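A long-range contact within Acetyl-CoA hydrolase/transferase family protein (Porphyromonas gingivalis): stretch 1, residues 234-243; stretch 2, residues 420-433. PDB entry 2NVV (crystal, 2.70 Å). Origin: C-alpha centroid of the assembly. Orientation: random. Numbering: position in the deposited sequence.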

# COMPACT_ATOMS: atom_id res chain seq x y z
N ASN A 234 -3.65 0.68 26.46
CA ASN A 234 -3.84 1.87 25.65
C ASN A 234 -4.58 1.56 24.37
O ASN A 234 -5.45 2.33 23.96
CB ASN A 234 -2.50 2.52 25.33
CG ASN A 234 -1.82 3.06 26.57
OD1 ASN A 234 -2.48 3.33 27.57
ND2 ASN A 234 -0.51 3.24 26.51
N VAL A 235 -4.24 0.44 23.74
CA VAL A 235 -4.90 0.03 22.51
C VAL A 235 -6.38 -0.19 22.74
O VAL A 235 -7.21 0.37 22.03
CB VAL A 235 -4.30 -1.28 21.96
CG1 VAL A 235 -5.03 -1.69 20.69
CG2 VAL A 235 -2.81 -1.10 21.69
N ALA A 236 -6.71 -0.99 23.74
CA ALA A 236 -8.10 -1.29 24.08
C ALA A 236 -8.91 -0.05 24.48
O ALA A 236 -10.05 0.12 24.05
CB ALA A 236 -8.15 -2.32 25.18
N ALA A 237 -8.32 0.81 25.32
CA ALA A 237 -9.01 2.02 25.74
C ALA A 237 -9.23 3.01 24.58
O ALA A 237 -10.23 3.72 24.53
CB ALA A 237 -8.24 2.70 26.86
N PHE A 238 -8.27 3.06 23.67
CA PHE A 238 -8.37 3.95 22.52
C PHE A 238 -9.56 3.52 21.67
O PHE A 238 -10.40 4.33 21.28
CB PHE A 238 -7.08 3.87 21.70
CG PHE A 238 -7.19 4.48 20.33
CD1 PHE A 238 -7.38 5.85 20.17
CD2 PHE A 238 -7.08 3.69 19.19
CE1 PHE A 238 -7.48 6.42 18.91
CE2 PHE A 238 -7.18 4.25 17.92
CZ PHE A 238 -7.38 5.62 17.79
N LEU A 239 -9.62 2.22 21.39
CA LEU A 239 -10.68 1.67 20.58
C LEU A 239 -12.08 1.93 21.16
O LEU A 239 -12.96 2.37 20.42
CB LEU A 239 -10.43 0.17 20.36
CG LEU A 239 -9.78 -0.21 19.01
CD1 LEU A 239 -8.95 0.91 18.45
CD2 LEU A 239 -8.95 -1.47 19.19
N VAL A 240 -12.30 1.67 22.45
CA VAL A 240 -13.63 1.93 23.00
C VAL A 240 -13.90 3.44 22.89
O VAL A 240 -15.02 3.87 22.62
CB VAL A 240 -13.77 1.51 24.50
CG1 VAL A 240 -13.13 0.16 24.73
CG2 VAL A 240 -13.16 2.55 25.41
N SER A 241 -12.85 4.22 23.07
CA SER A 241 -12.96 5.66 23.02
C SER A 241 -13.36 6.15 21.64
O SER A 241 -14.08 7.15 21.51
CB SER A 241 -11.63 6.26 23.43
OG SER A 241 -11.62 7.65 23.18
N GLU A 242 -12.89 5.44 20.62
CA GLU A 242 -13.19 5.78 19.23
C GLU A 242 -14.62 5.45 18.89
O GLU A 242 -15.27 6.19 18.15
CB GLU A 242 -12.25 5.03 18.29
CG GLU A 242 -10.84 5.58 18.26
CD GLU A 242 -10.82 7.05 17.89
OE1 GLU A 242 -11.10 7.38 16.71
OE2 GLU A 242 -10.53 7.88 18.78
N MSE A 243 -15.12 4.35 19.43
CA MSE A 243 -16.50 3.94 19.17
C MSE A 243 -17.48 4.97 19.72
O MSE A 243 -18.45 5.32 19.06
CB MSE A 243 -16.81 2.59 19.80
CG MSE A 243 -16.09 1.43 19.16
SE MSE A 243 -16.82 -0.24 19.79
CE MSE A 243 -15.85 -0.46 21.42
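Stretch 2 (420-433) KVIISEWGVADLRG

Stretch 1 is helical throughout, and the helix runs on beyond both ends. Stretch 2 is a β-hairpin laid against one side of it. Its first strand starts at Val 421 and its second ends at Asp 430; the chain turns back around Glu 425 and Trp 426. The strands are paired by backbone hydrogen bonds, among them Ile 422 N to Ala 429 O at 3.1 Å and Ala 429 N to Ile 422 O at 2.8 Å. The first strand runs roughly against the helix, at 140° between N-to-C directions, with axes 9.4 Å apart at closest. The second runs more nearly with it, at a signed crossing angle of -48° and a closest approach of 8.8 Å. The turn lies near Asn 234, and Arg 432, past the second strand, lies near Glu 242.

Asn 234 meets the turn. Its CA is 6.5 Å from the CA of Gly 427. Its side chain has chi1 in the m well, and Asn 234 ND2 donates a hydrogen bond to Ser 424 O at 2.8 Å. A weak one goes from Asn 234 ND2 to Glu 425 O at 3.5 Å. The amide thus binds backbone carbonyls at the turn. Gly 427 has phi/psi of 154/-173, where a CB would be jammed against the carbonyl oxygen of the preceding residue. Asn 234 CB also packs on Ile 423 CG2 at 3.5 Å and Val 428 CG1 at 4.0 Å.

Val 235 points sideways. It still touches the first strand, with Val 235 CG2 4.1 Å from Ile 423 CD1. Ala 236 and Ala 237 make no contact.

Phe 238, one helical turn after Asn 234, points toward the hairpin and is buried. Val 421 lies over one face of its ring, and Phe 238 CZ is 3.8 Å from Val 421 CG2. Phe 238 CD1 is 4.1 Å from Val 428 CG2, so the ring touches both strands. At the ring edge are Asp 430 OD2, 3.9 Å from Phe 238 CE1, and Arg 432 NH1, 3.8 Å from Phe 238 CZ.

Leu 239, Val 240 and Ser 241 make no contact. Glu 242 comes one turn after Phe 238 and again points toward stretch 2. Glu 242 OE1 forms a salt bridge with Arg 432 NH1 at 3.1 Å, near the guanidinium plane. Arg 432 NH1 also bridges to Asp 430 OD2 at 2.5 Å. The arginine thus links two acids whose Glu 242 OE1 and Asp 430 OD2 are 4.3 Å apart, and its positive charge offsets their repulsion. Met 243, a selenomethionine, is out of reach.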

# COMPACT_ATOMS: atom_id res chain seq x y z
N LYS A 420 -1.96 5.40 10.59
CA LYS A 420 -2.96 6.28 11.19
C LYS A 420 -2.80 6.54 12.69
O LYS A 420 -3.08 7.65 13.16
CB LYS A 420 -4.36 5.73 10.94
CG LYS A 420 -4.63 5.40 9.47
CD LYS A 420 -4.36 6.58 8.57
CE LYS A 420 -4.59 6.23 7.11
NZ LYS A 420 -4.36 7.42 6.24
N VAL A 421 -2.37 5.53 13.43
CA VAL A 421 -2.20 5.66 14.87
C VAL A 421 -0.98 4.92 15.39
O VAL A 421 -0.67 3.82 14.92
CB VAL A 421 -3.43 5.11 15.60
CG1 VAL A 421 -3.30 5.35 17.09
CG2 VAL A 421 -4.69 5.75 15.05
N ILE A 422 -0.30 5.52 16.36
CA ILE A 422 0.87 4.90 16.98
C ILE A 422 0.65 4.87 18.50
O ILE A 422 0.16 5.84 19.08
CB ILE A 422 2.16 5.68 16.66
CG1 ILE A 422 2.38 5.74 15.15
CG2 ILE A 422 3.35 5.00 17.30
CD1 ILE A 422 3.62 6.50 14.74
N ILE A 423 1.01 3.76 19.13
CA ILE A 423 0.81 3.62 20.56
C ILE A 423 1.96 2.96 21.32
O ILE A 423 2.41 1.87 20.96
CB ILE A 423 -0.47 2.80 20.83
CG1 ILE A 423 -1.68 3.53 20.25
CG2 ILE A 423 -0.65 2.56 22.32
CD1 ILE A 423 -2.95 2.71 20.26
N SER A 424 2.44 3.61 22.37
CA SER A 424 3.49 3.02 23.21
C SER A 424 2.93 2.97 24.63
O SER A 424 1.74 3.19 24.85
CB SER A 424 4.78 3.85 23.15
OG SER A 424 4.63 5.10 23.79
N GLU A 425 3.77 2.67 25.61
CA GLU A 425 3.31 2.61 26.99
C GLU A 425 2.94 3.99 27.53
O GLU A 425 2.18 4.11 28.50
CB GLU A 425 4.37 1.97 27.88
CG GLU A 425 5.64 2.81 28.10
CD GLU A 425 6.68 2.68 26.98
OE1 GLU A 425 7.83 3.09 27.21
OE2 GLU A 425 6.36 2.19 25.88
N TRP A 426 3.47 5.03 26.89
CA TRP A 426 3.25 6.40 27.30
C TRP A 426 1.94 7.04 26.85
O TRP A 426 1.50 8.01 27.45
CB TRP A 426 4.41 7.26 26.81
CG TRP A 426 5.70 6.89 27.45
CD1 TRP A 426 6.84 6.49 26.82
CD2 TRP A 426 5.99 6.91 28.85
NE1 TRP A 426 7.83 6.25 27.75
CE2 TRP A 426 7.33 6.50 29.00
CE3 TRP A 426 5.25 7.23 29.99
CZ2 TRP A 426 7.94 6.41 30.25
CZ3 TRP A 426 5.86 7.14 31.23
CH2 TRP A 426 7.19 6.73 31.35
N GLY A 427 1.32 6.50 25.81
CA GLY A 427 0.07 7.07 25.33
C GLY A 427 -0.14 6.78 23.87
O GLY A 427 0.63 6.04 23.28
N VAL A 428 -1.17 7.38 23.28
CA VAL A 428 -1.47 7.14 21.87
C VAL A 428 -1.39 8.42 21.04
O VAL A 428 -1.78 9.50 21.49
CB VAL A 428 -2.87 6.51 21.69
CG1 VAL A 428 -3.16 5.56 22.84
CG2 VAL A 428 -3.92 7.58 21.61
N ALA A 429 -0.89 8.29 19.81
CA ALA A 429 -0.77 9.42 18.91
C ALA A 429 -1.63 9.20 17.67
O ALA A 429 -1.26 8.44 16.79
CB ALA A 429 0.69 9.63 18.50
N ASP A 430 -2.78 9.85 17.63
CA ASP A 430 -3.67 9.73 16.49
C ASP A 430 -3.12 10.68 15.44
O ASP A 430 -3.14 11.90 15.61
CB ASP A 430 -5.09 10.15 16.88
CG ASP A 430 -6.12 9.64 15.90
OD1 ASP A 430 -5.81 9.57 14.69
OD2 ASP A 430 -7.25 9.32 16.34
N LEU A 431 -2.64 10.12 14.34
CA LEU A 431 -2.02 10.89 13.28
C LEU A 431 -2.97 11.45 12.22
O LEU A 431 -2.57 12.28 11.41
CB LEU A 431 -0.96 10.02 12.60
CG LEU A 431 0.42 9.85 13.26
CD1 LEU A 431 0.32 9.91 14.76
CD2 LEU A 431 1.04 8.56 12.79
N ARG A 432 -4.22 11.00 12.24
CA ARG A 432 -5.19 11.45 11.24
C ARG A 432 -5.48 12.94 11.23
O ARG A 432 -5.65 13.57 12.27
CB ARG A 432 -6.50 10.67 11.40
CG ARG A 432 -6.39 9.21 10.96
CD ARG A 432 -7.59 8.41 11.41
NE ARG A 432 -7.69 8.37 12.87
CZ ARG A 432 -8.64 7.74 13.54
NH1 ARG A 432 -8.63 7.77 14.86
NH2 ARG A 432 -9.59 7.07 12.90
N GLY A 433 -5.51 13.51 10.04
CA GLY A 433 -5.80 14.92 9.89
C GLY A 433 -4.67 15.85 10.26
O GLY A 433 -4.89 17.05 10.40